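Local structure of putative pectin lyase (Geobacillus virus E2, 7CHU) at residues I436-A439 with G445-F448; L405-G408 with L413-N416; P156-V161 with M177-Q182; V92-A97 with Y122-K127. The protein is a trimeric phage tailspike that probably recognises, and may cleave, polysaccharide on the surface of its thermophilic bacterial host. One frame throughout, in Å; residues are numbered along the deposited sequence.

In the fold
From the N terminus, the chain first closes interaction 4, where helix 91-99 meets the strand 120-124 at the start of the pectate lyase-like beta-helix. Interaction 3 follows within the beta-helix and joins residues of two of its faces. These two touch, chiefly through the Glu159-Lys127 salt bridge, and their centres lie about 11 Å apart. Interaction 2 comes next, in the hairpin of strands 402-407 and 410-415. Interaction 1 is the last, in the hairpin of strands 433-438 and 446-451. Strands 410-415 and 433-438 are neighbours, so these two contacts share a sheet. All four loops follow in series; none nests or crosses. Interactions 1 and 4 are about 72 Å apart, centre to centre.

Interaction 1: residues I436-A439 with G445-F448; sequences IQIA and GVAF
Gln437 and Ala447 form a hydrogen-bonded antiparallel pair near the turn of this beta hairpin. Gln437 N gives its hydrogen to Ala447 O at 2.9 Å. Ala447 N returns a bond to Gln437 O at 2.8 Å, nearly straight at 171°. A third bond, Ala439 N to Gly445 O at 3.0 Å, lies at the turn end. Gly445 has a positive phi of 54°, which suits glycine. One water donates to both Gln437 O and Gly445 O, so each of these carbonyls accepts from a backbone N-H and from the water. Ile436 CA also makes a CA-H...O contact of 3.3 Å with Ala447 O.

The apolar contacts lie on the face that carries Ile436, Ile438, Val446 and Phe448. Ile436 and Phe448 stand next to each other on this face. CG1 of Ile436 lies 3.9 Å from Phe448 CE2, and Ile436 CD1 reaches the same ring atom. In Ile436, chi1 of -58° leaves CG2 anti to the backbone N, where it meets Val446 CG1 at 3.9 Å. On the other face, Gln437 CG packs on Ala447 CB at 3.9 Å.

Strand 410-415 flanks strand 433-438, and strand 459-469 flanks 446-451. The Ile436 face turns to the trimer axis: Ile436 packs on Ile436, and Phe448 on Phe448, of both neighbouring subunits. On the other face, Gln437 touches Ala412 and Phe414 of strand 410-415.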
loop_
_atom_site.group_PDB
_atom_site.type_symbol
_atom_site.label_atom_id
_atom_site.label_comp_id
_atom_site.label_asym_id
_atom_site.label_seq_id
_atom_site.Cartn_x
_atom_site.Cartn_y
_atom_site.Cartn_z
ATOM N N ILE A 436 -15.536 30.265 19.091
ATOM C CA ILE A 436 -15.984 29.640 20.334
ATOM C C ILE A 436 -14.842 28.789 20.871
ATOM O O ILE A 436 -14.194 28.059 20.108
ATOM C CB ILE A 436 -17.227 28.771 20.098
ATOM C CG1 ILE A 436 -18.365 29.589 19.501
ATOM C CG2 ILE A 436 -17.678 28.083 21.406
ATOM C CD1 ILE A 436 -19.558 28.717 19.084
ATOM N N GLN A 437 -14.574 28.891 22.169
ATOM C CA GLN A 437 -13.598 28.013 22.794
ATOM C C GLN A 437 -14.231 27.390 24.030
ATOM O O GLN A 437 -14.862 28.088 24.835
ATOM C CB GLN A 437 -12.302 28.755 23.130
ATOM C CG GLN A 437 -12.456 30.027 23.975
ATOM C CD GLN A 437 -11.169 30.855 23.990
ATOM O OE1 GLN A 437 -10.450 30.950 22.984
ATOM N NE2 GLN A 437 -10.875 31.459 25.130
ATOM N N ILE A 438 -14.076 26.070 24.156
ATOM C CA ILE A 438 -14.753 25.262 25.169
ATOM C C ILE A 438 -13.694 24.734 26.133
ATOM O O ILE A 438 -12.848 23.924 25.750
ATOM C CB ILE A 438 -15.548 24.124 24.518
ATOM C CG1 ILE A 438 -16.557 24.698 23.508
ATOM C CG2 ILE A 438 -16.215 23.241 25.553
ATOM C CD1 ILE A 438 -17.131 23.609 22.597
ATOM N N ALA A 439 -13.728 25.202 27.383
ATOM C CA ALA A 439 -12.695 24.902 28.360
ATOM C C ALA A 439 -13.138 23.774 29.279
ATOM O O ALA A 439 -14.285 23.327 29.246
ATOM C CB ALA A 439 -12.356 26.152 29.178
ATOM N N GLY A 445 -15.625 28.105 31.129
ATOM C CA GLY A 445 -16.784 27.436 30.573
ATOM C C GLY A 445 -16.716 27.449 29.055
ATOM O O GLY A 445 -15.648 27.274 28.451
ATOM N N VAL A 446 -17.855 27.731 28.427
ATOM C CA VAL A 446 -17.922 27.958 26.986
ATOM C C VAL A 446 -17.779 29.458 26.753
ATOM O O VAL A 446 -18.589 30.241 27.270
ATOM C CB VAL A 446 -19.247 27.444 26.406
ATOM C CG1 VAL A 446 -19.285 27.691 24.898
ATOM C CG2 VAL A 446 -19.452 25.925 26.729
ATOM N N ALA A 447 -16.754 29.864 25.992
ATOM C CA ALA A 447 -16.480 31.278 25.770
ATOM C C ALA A 447 -16.609 31.650 24.298
ATOM O O ALA A 447 -16.292 30.861 23.402
ATOM C CB ALA A 447 -15.081 31.664 26.272
ATOM N N PHE A 448 -17.084 32.872 24.068
ATOM C CA PHE A 448 -17.223 33.470 22.747
ATOM C C PHE A 448 -16.237 34.626 22.650
ATOM O O PHE A 448 -16.169 35.459 23.563
ATOM C CB PHE A 448 -18.652 33.971 22.541
ATOM C CG PHE A 448 -19.677 32.887 22.588
ATOM C CD1 PHE A 448 -20.040 32.301 23.798
ATOM C CD2 PHE A 448 -20.257 32.417 21.406
ATOM C CE1 PHE A 448 -20.972 31.284 23.836
ATOM C CE2 PHE A 448 -21.197 31.395 21.426
ATOM C CZ PHE A 448 -21.565 30.831 22.653
HETATM O O HOH W 1 -13.688 28.735 27.264
#

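Interaction 2: residues L405-G408 with L413-N416; sequences LDQG and LFQN
The hairpin of strands 402-407 and 410-415 holds this contact, in which Leu405 and Gln407 pack against the ring of Phe414. All three side chains are buried. Leu405 CD2 touches the root of the ring and lies 3.7 Å from Phe414 CG. It is equally near CB and CD2 of the same residue. The Leu405 side chain lies roughly perpendicular to that of Phe414. With chi1 74°, CG of Leu405 lies between the backbone N and the carbonyl carbon; from there chi2 (149°) carries CD2 to the phenylalanine.

Gln407 meets the far end of the ring. Its CG is 3.7 Å from Phe414 CZ and as close to CE2. Leu405 and Gln407 therefore touch successive parts of Phe414, from CB out to CZ. The Gln407 chain bends at chi2 (-65°) beyond the touching CG.

Ala412 also touches Leu405 and Gln407, and Phe424 of strand 423-426 touches Gln407. Leu405 pairs through the backbone with Ala412, and Phe414 with Tyr403. The contact is thus a diagonal one, between residues that are not directly paired, and alternate residues of a hairpin strand here share one face of an antiparallel sheet.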
loop_
_atom_site.group_PDB
_atom_site.type_symbol
_atom_site.label_atom_id
_atom_site.label_comp_id
_atom_site.label_asym_id
_atom_site.label_seq_id
_atom_site.Cartn_x
_atom_site.Cartn_y
_atom_site.Cartn_z
ATOM N N LEU A 405 -9.379 23.714 16.456
ATOM C CA LEU A 405 -8.027 23.766 16.977
ATOM C C LEU A 405 -8.008 23.597 18.490
ATOM O O LEU A 405 -9.036 23.647 19.181
ATOM C CB LEU A 405 -7.344 25.081 16.571
ATOM C CG LEU A 405 -7.831 26.326 17.335
ATOM C CD1 LEU A 405 -6.683 27.326 17.465
ATOM C CD2 LEU A 405 -9.066 26.932 16.661
ATOM N N ASP A 406 -6.809 23.324 18.973
ATOM C CA ASP A 406 -6.476 23.347 20.391
ATOM C C ASP A 406 -6.122 24.789 20.746
ATOM O O ASP A 406 -5.133 25.326 20.242
ATOM C CB ASP A 406 -5.302 22.403 20.646
ATOM C CG ASP A 406 -4.853 22.380 22.104
ATOM O OD1 ASP A 406 -5.396 23.141 22.944
ATOM O OD2 ASP A 406 -3.943 21.583 22.405
ATOM N N GLN A 407 -6.919 25.415 21.602
ATOM C CA GLN A 407 -6.665 26.799 22.011
ATOM C C GLN A 407 -6.284 26.772 23.489
ATOM O O GLN A 407 -7.138 26.869 24.367
ATOM C CB GLN A 407 -7.870 27.700 21.742
ATOM C CG GLN A 407 -7.506 29.202 21.590
ATOM C CD GLN A 407 -6.948 29.809 22.862
ATOM O OE1 GLN A 407 -7.697 30.295 23.707
ATOM N NE2 GLN A 407 -5.643 29.728 23.033
ATOM N N GLY A 408 -4.987 26.642 23.746
ATOM C CA GLY A 408 -4.482 26.531 25.099
ATOM C C GLY A 408 -5.178 25.480 25.936
ATOM O O GLY A 408 -5.496 25.732 27.100
ATOM N N LEU A 413 -13.396 26.506 17.921
ATOM C CA LEU A 413 -13.990 26.592 16.589
ATOM C C LEU A 413 -13.827 28.048 16.178
ATOM O O LEU A 413 -14.590 28.904 16.637
ATOM C CB LEU A 413 -15.458 26.169 16.601
ATOM C CG LEU A 413 -15.824 24.740 17.066
ATOM C CD1 LEU A 413 -14.884 23.727 16.436
ATOM C CD2 LEU A 413 -15.851 24.596 18.566
ATOM N N PHE A 414 -12.820 28.333 15.349
ATOM C CA PHE A 414 -12.398 29.702 15.087
ATOM C C PHE A 414 -12.547 30.028 13.606
ATOM O O PHE A 414 -12.291 29.186 12.737
ATOM C CB PHE A 414 -10.926 29.930 15.481
ATOM C CG PHE A 414 -10.695 30.254 16.937
ATOM C CD1 PHE A 414 -11.726 30.233 17.871
ATOM C CD2 PHE A 414 -9.407 30.558 17.367
ATOM C CE1 PHE A 414 -11.476 30.556 19.211
ATOM C CE2 PHE A 414 -9.134 30.872 18.706
ATOM C CZ PHE A 414 -10.173 30.872 19.631
ATOM N N GLN A 415 -12.911 31.279 13.330
ATOM C CA GLN A 415 -13.017 31.799 11.975
ATOM C C GLN A 415 -12.078 32.995 11.838
ATOM O O GLN A 415 -12.243 34.002 12.536
ATOM C CB GLN A 415 -14.468 32.179 11.667
ATOM C CG GLN A 415 -14.680 32.680 10.251
ATOM C CD GLN A 415 -14.321 31.617 9.196
ATOM O OE1 GLN A 415 -14.576 30.428 9.389
ATOM N NE2 GLN A 415 -13.725 32.055 8.082
ATOM N N ASN A 416 -11.072 32.864 10.972
ATOM C CA ASN A 416 -10.116 33.933 10.663
ATOM C C ASN A 416 -9.207 34.257 11.844
ATOM O O ASN A 416 -8.793 35.406 12.019
ATOM C CB ASN A 416 -10.805 35.215 10.172
ATOM C CG ASN A 416 -9.823 36.190 9.510
ATOM O OD1 ASN A 416 -8.827 35.771 8.899
ATOM N ND2 ASN A 416 -10.079 37.495 9.662
#

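Interaction 3: residues P156-V161 with M177-Q182; sequences PVFEFV and MCIDGQ
Val157 and Phe158 project from a corner of the beta-helix and meet Ile179 and Met177 in its interior. The fold is the right-handed parallel beta-helix of the pectate lyase-like clan. The chain turns at 157 and 158, so two consecutive side chains both reach the facing strand.

Ile179 is the main bump. It fits between Val157 and Phe158 and divides its branches between them. Its CG2 sits against Val157 CG2 at 3.7 Å; the two side chains come from opposing walls and overlap along their flanks. Its CG1 and CD1 go to the phenylalanine instead. CG1 lies 3.9 Å from Phe158 CE2, while CD1 comes in at the edge of the ring, in its plane, 4.0 Å from the same atom. Ile179 branches at CB; chi1 -71° turns CG1 to Phe158 and leaves CG2 facing Val157.

Met177, two residues before Ile179, fills the neighbouring inward-facing place. SD of Met177 lies 4.0 Å from Phe158 CE2, oblique to the ring, in a Met-aromatic contact.

Ile147 and Ser149 of strand 145-149 also border Val157, and Ile128 and Ile130 of strand 128-130 border Phe158. Past the packed residues comes an Asx turn: Gln182 N binds Asp180 OD1 at 2.9 Å, meeting it from above the carboxylate plane.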
loop_
_atom_site.group_PDB
_atom_site.type_symbol
_atom_site.label_atom_id
_atom_site.label_comp_id
_atom_site.label_asym_id
_atom_site.label_seq_id
_atom_site.Cartn_x
_atom_site.Cartn_y
_atom_site.Cartn_z
ATOM N N PRO A 156 21.451 9.321 -21.746
ATOM C CA PRO A 156 21.096 8.244 -20.814
ATOM C C PRO A 156 21.890 6.976 -21.090
ATOM O O PRO A 156 22.405 6.769 -22.187
ATOM C CB PRO A 156 19.602 8.026 -21.071
ATOM C CG PRO A 156 19.360 8.550 -22.456
ATOM C CD PRO A 156 20.337 9.672 -22.650
ATOM N N VAL A 157 22.003 6.139 -20.051
ATOM C CA VAL A 157 22.579 4.807 -20.223
ATOM C C VAL A 157 21.619 3.935 -21.017
ATOM O O VAL A 157 21.986 3.339 -22.036
ATOM C CB VAL A 157 22.910 4.174 -18.857
ATOM C CG1 VAL A 157 23.521 2.800 -19.047
ATOM C CG2 VAL A 157 23.870 5.031 -18.087
ATOM N N PHE A 158 20.356 3.884 -20.582
ATOM C CA PHE A 158 19.286 3.208 -21.307
ATOM C C PHE A 158 18.262 4.257 -21.712
ATOM O O PHE A 158 17.646 4.881 -20.844
ATOM C CB PHE A 158 18.600 2.143 -20.443
ATOM C CG PHE A 158 19.446 0.948 -20.150
ATOM C CD1 PHE A 158 20.026 0.216 -21.181
ATOM C CD2 PHE A 158 19.632 0.528 -18.840
ATOM C CE1 PHE A 158 20.791 -0.906 -20.902
ATOM C CE2 PHE A 158 20.390 -0.592 -18.558
ATOM C CZ PHE A 158 20.975 -1.307 -19.581
ATOM N N GLU A 159 18.026 4.388 -23.021
ATOM C CA GLU A 159 16.985 5.252 -23.562
ATOM C C GLU A 159 15.842 4.386 -24.086
ATOM O O GLU A 159 16.020 3.641 -25.061
ATOM C CB GLU A 159 17.545 6.151 -24.679
ATOM C CG GLU A 159 16.543 7.219 -25.154
ATOM C CD GLU A 159 16.987 7.991 -26.430
ATOM O OE1 GLU A 159 17.641 7.406 -27.323
ATOM O OE2 GLU A 159 16.656 9.189 -26.555
ATOM N N PHE A 160 14.665 4.507 -23.462
ATOM C CA PHE A 160 13.424 3.908 -23.947
ATOM C C PHE A 160 12.630 5.026 -24.607
ATOM O O PHE A 160 12.216 5.970 -23.931
ATOM C CB PHE A 160 12.586 3.282 -22.817
ATOM C CG PHE A 160 13.233 2.114 -22.093
ATOM C CD1 PHE A 160 14.186 2.338 -21.105
ATOM C CD2 PHE A 160 12.855 0.799 -22.376
ATOM C CE1 PHE A 160 14.764 1.272 -20.427
ATOM C CE2 PHE A 160 13.423 -0.272 -21.708
ATOM C CZ PHE A 160 14.395 -0.032 -20.738
ATOM N N VAL A 161 12.401 4.922 -25.917
ATOM C CA VAL A 161 11.629 5.915 -26.667
ATOM C C VAL A 161 11.174 5.218 -27.946
ATOM O O VAL A 161 11.946 4.432 -28.501
ATOM C CB VAL A 161 12.471 7.171 -26.966
ATOM C CG1 VAL A 161 13.673 6.840 -27.891
ATOM C CG2 VAL A 161 11.641 8.286 -27.606
ATOM N N MET A 177 18.394 -5.007 -11.502
ATOM C CA MET A 177 19.720 -4.566 -11.926
ATOM C C MET A 177 19.915 -3.114 -11.491
ATOM O O MET A 177 18.950 -2.418 -11.162
ATOM C CB MET A 177 19.909 -4.710 -13.449
ATOM C CG MET A 177 19.220 -3.620 -14.273
ATOM S SD MET A 177 19.655 -3.680 -16.065
ATOM C CE MET A 177 18.947 -5.241 -16.443
ATOM N N CYS A 178 21.181 -2.671 -11.484
ATOM C CA CYS A 178 21.573 -1.311 -11.096
ATOM C C CYS A 178 22.200 -0.612 -12.297
ATOM O O CYS A 178 22.934 -1.234 -13.075
ATOM C CB CYS A 178 22.601 -1.303 -9.918
ATOM S SG CYS A 178 23.089 0.378 -9.264
ATOM N N ILE A 179 21.903 0.679 -12.453
ATOM C CA ILE A 179 22.655 1.568 -13.335
ATOM C C ILE A 179 23.476 2.496 -12.447
ATOM O O ILE A 179 22.914 3.251 -11.642
ATOM C CB ILE A 179 21.741 2.377 -14.268
ATOM C CG1 ILE A 179 21.118 1.470 -15.327
ATOM C CG2 ILE A 179 22.560 3.488 -14.956
ATOM C CD1 ILE A 179 19.847 0.736 -14.862
ATOM N N ASP A 180 24.801 2.439 -12.583
ATOM C CA ASP A 180 25.725 3.229 -11.768
ATOM C C ASP A 180 26.430 4.228 -12.684
ATOM O O ASP A 180 27.261 3.834 -13.520
ATOM C CB ASP A 180 26.719 2.313 -11.055
ATOM C CG ASP A 180 27.765 3.068 -10.236
ATOM O OD1 ASP A 180 27.773 4.335 -10.204
ATOM O OD2 ASP A 180 28.605 2.370 -9.619
ATOM N N GLY A 181 26.094 5.522 -12.518
ATOM C CA GLY A 181 26.638 6.579 -13.365
ATOM C C GLY A 181 28.065 6.972 -13.046
ATOM O O GLY A 181 28.675 7.728 -13.812
ATOM N N GLN A 182 28.607 6.464 -11.935
ATOM C CA GLN A 182 29.992 6.714 -11.519
ATOM C C GLN A 182 30.280 8.213 -11.419
ATOM O O GLN A 182 31.403 8.660 -11.668
ATOM C CB GLN A 182 30.997 6.021 -12.447
ATOM C CG GLN A 182 30.746 4.500 -12.599
ATOM C CD GLN A 182 31.881 3.771 -13.304
ATOM O OE1 GLN A 182 32.744 3.209 -12.645
ATOM N NE2 GLN A 182 31.865 3.741 -14.645
#

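Interaction 4: residues V92-A97 with Y122-K127; sequences VAIQNA and YKVTSK
Ile94, on helix 91-99, reaches across to Tyr122 and Val124 of strand 120-124. The helix packs at the N-terminal end of the right-handed beta-helix, where a capping helix is common in this clan. From CB, Ile94 sends CG1 to the side of its backbone N, anti to the carbonyl carbon (chi1 -68°). The chain then runs on extended, chi2 165°, and carries CD1 to the strand. Neither CB, CG1 nor CG2 comes within 4.2 Å of the strand; the tip does the touching. CD1 lies 4.0 Å from Val124 CG2. The same CD1 is 4.1 Å from Tyr122 CD2 and equally near Tyr122 CB, so it rests by the root of the ring. Ile128 also touches Ile94, and Ile147 backs both Tyr122 and Val124. The tyrosine hydroxyl is bonded to Pro118 O.

The polar link is indirect. Gln95 OE1 accepts from Thr129 N, beyond the segment 122-127, and its NE2 bonds to Asn99 OD1. One water also joins the two segments, donating to Gln95 OE1 at 2.7 Å and to Lys127 O at 2.8 Å.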
loop_
_atom_site.group_PDB
_atom_site.type_symbol
_atom_site.label_atom_id
_atom_site.label_comp_id
_atom_site.label_asym_id
_atom_site.label_seq_id
_atom_site.Cartn_x
_atom_site.Cartn_y
_atom_site.Cartn_z
ATOM N N VAL A 92 28.334 -2.464 -27.324
ATOM C CA VAL A 92 27.857 -2.962 -28.612
ATOM C C VAL A 92 27.183 -4.320 -28.445
ATOM O O VAL A 92 26.156 -4.605 -29.077
ATOM C CB VAL A 92 29.014 -3.017 -29.633
ATOM C CG1 VAL A 92 28.571 -3.712 -30.926
ATOM C CG2 VAL A 92 29.526 -1.602 -29.931
ATOM N N ALA A 93 27.725 -5.166 -27.570
ATOM C CA ALA A 93 27.134 -6.486 -27.379
ATOM C C ALA A 93 25.734 -6.371 -26.783
ATOM O O ALA A 93 24.807 -7.065 -27.221
ATOM C CB ALA A 93 28.046 -7.347 -26.502
ATOM N N ILE A 94 25.551 -5.461 -25.820
ATOM C CA ILE A 94 24.233 -5.280 -25.215
ATOM C C ILE A 94 23.251 -4.731 -26.240
ATOM O O ILE A 94 22.105 -5.191 -26.328
ATOM C CB ILE A 94 24.320 -4.367 -23.968
ATOM C CG1 ILE A 94 25.088 -5.053 -22.832
ATOM C CG2 ILE A 94 22.915 -3.954 -23.485
ATOM C CD1 ILE A 94 25.524 -4.081 -21.713
ATOM N N GLN A 95 23.669 -3.738 -27.026
ATOM C CA GLN A 95 22.785 -3.212 -28.066
ATOM C C GLN A 95 22.415 -4.295 -29.076
ATOM O O GLN A 95 21.245 -4.417 -29.470
ATOM C CB GLN A 95 23.442 -2.021 -28.774
ATOM C CG GLN A 95 22.518 -1.261 -29.717
ATOM C CD GLN A 95 21.406 -0.561 -28.964
ATOM O OE1 GLN A 95 21.632 0.472 -28.339
ATOM N NE2 GLN A 95 20.207 -1.127 -29.001
ATOM N N ASN A 96 23.397 -5.102 -29.495
ATOM C CA ASN A 96 23.113 -6.195 -30.425
ATOM C C ASN A 96 22.107 -7.172 -29.833
ATOM O O ASN A 96 21.191 -7.626 -30.530
ATOM C CB ASN A 96 24.425 -6.909 -30.818
ATOM C CG ASN A 96 25.243 -6.090 -31.807
ATOM O OD1 ASN A 96 24.738 -5.122 -32.355
ATOM N ND2 ASN A 96 26.483 -6.495 -32.068
ATOM N N ALA A 97 22.247 -7.489 -28.541
ATOM C CA ALA A 97 21.288 -8.370 -27.881
ATOM C C ALA A 97 19.885 -7.793 -27.932
ATOM O O ALA A 97 18.937 -8.488 -28.301
ATOM C CB ALA A 97 21.701 -8.609 -26.430
ATOM N N TYR A 122 28.925 -4.340 -16.173
ATOM C CA TYR A 122 28.875 -4.085 -17.609
ATOM C C TYR A 122 29.288 -2.638 -17.884
ATOM O O TYR A 122 28.516 -1.708 -17.634
ATOM C CB TYR A 122 27.477 -4.371 -18.151
ATOM C CG TYR A 122 27.081 -5.828 -18.028
ATOM C CD1 TYR A 122 26.582 -6.327 -16.830
ATOM C CD2 TYR A 122 27.229 -6.697 -19.100
ATOM C CE1 TYR A 122 26.231 -7.651 -16.706
ATOM C CE2 TYR A 122 26.873 -8.055 -18.994
ATOM C CZ TYR A 122 26.365 -8.508 -17.782
ATOM O OH TYR A 122 26.005 -9.818 -17.621
ATOM N N LYS A 123 30.508 -2.451 -18.384
ATOM C CA LYS A 123 30.954 -1.113 -18.756
ATOM C C LYS A 123 30.208 -0.657 -20.004
ATOM O O LYS A 123 30.235 -1.339 -21.029
ATOM C CB LYS A 123 32.457 -1.093 -19.008
ATOM C CG LYS A 123 32.954 0.300 -19.348
ATOM C CD LYS A 123 34.445 0.419 -19.130
ATOM C CE LYS A 123 35.183 0.191 -20.416
ATOM N NZ LYS A 123 36.626 0.572 -20.294
ATOM N N VAL A 124 29.532 0.487 -19.919
ATOM C CA VAL A 124 28.757 1.033 -21.030
ATOM C C VAL A 124 29.258 2.444 -21.303
ATOM O O VAL A 124 29.319 3.269 -20.383
ATOM C CB VAL A 124 27.247 1.035 -20.726
ATOM C CG1 VAL A 124 26.508 1.910 -21.749
ATOM C CG2 VAL A 124 26.701 -0.387 -20.756
ATOM N N THR A 125 29.613 2.719 -22.567
ATOM C CA THR A 125 30.300 3.952 -22.931
ATOM C C THR A 125 29.479 4.874 -23.817
ATOM O O THR A 125 29.922 5.992 -24.095
ATOM C CB THR A 125 31.628 3.648 -23.649
ATOM O OG1 THR A 125 31.364 2.936 -24.866
ATOM C CG2 THR A 125 32.536 2.800 -22.759
ATOM N N SER A 126 28.315 4.441 -24.278
ATOM C CA SER A 126 27.440 5.321 -25.023
ATOM C C SER A 126 26.025 4.788 -24.893
ATOM O O SER A 126 25.801 3.647 -24.479
ATOM C CB SER A 126 27.856 5.450 -26.495
ATOM O OG SER A 126 27.618 4.262 -27.220
ATOM N N LYS A 127 25.081 5.650 -25.251
ATOM C CA LYS A 127 23.664 5.421 -25.016
ATOM C C LYS A 127 23.218 4.104 -25.642
ATOM O O LYS A 127 23.548 3.813 -26.797
ATOM C CB LYS A 127 22.882 6.593 -25.606
ATOM C CG LYS A 127 21.382 6.457 -25.550
ATOM C CD LYS A 127 20.694 7.662 -26.228
ATOM C CE LYS A 127 20.986 7.768 -27.728
ATOM N NZ LYS A 127 20.078 8.780 -28.366
HETATM O O HOH W 2 24.049 1.665 -28.596
#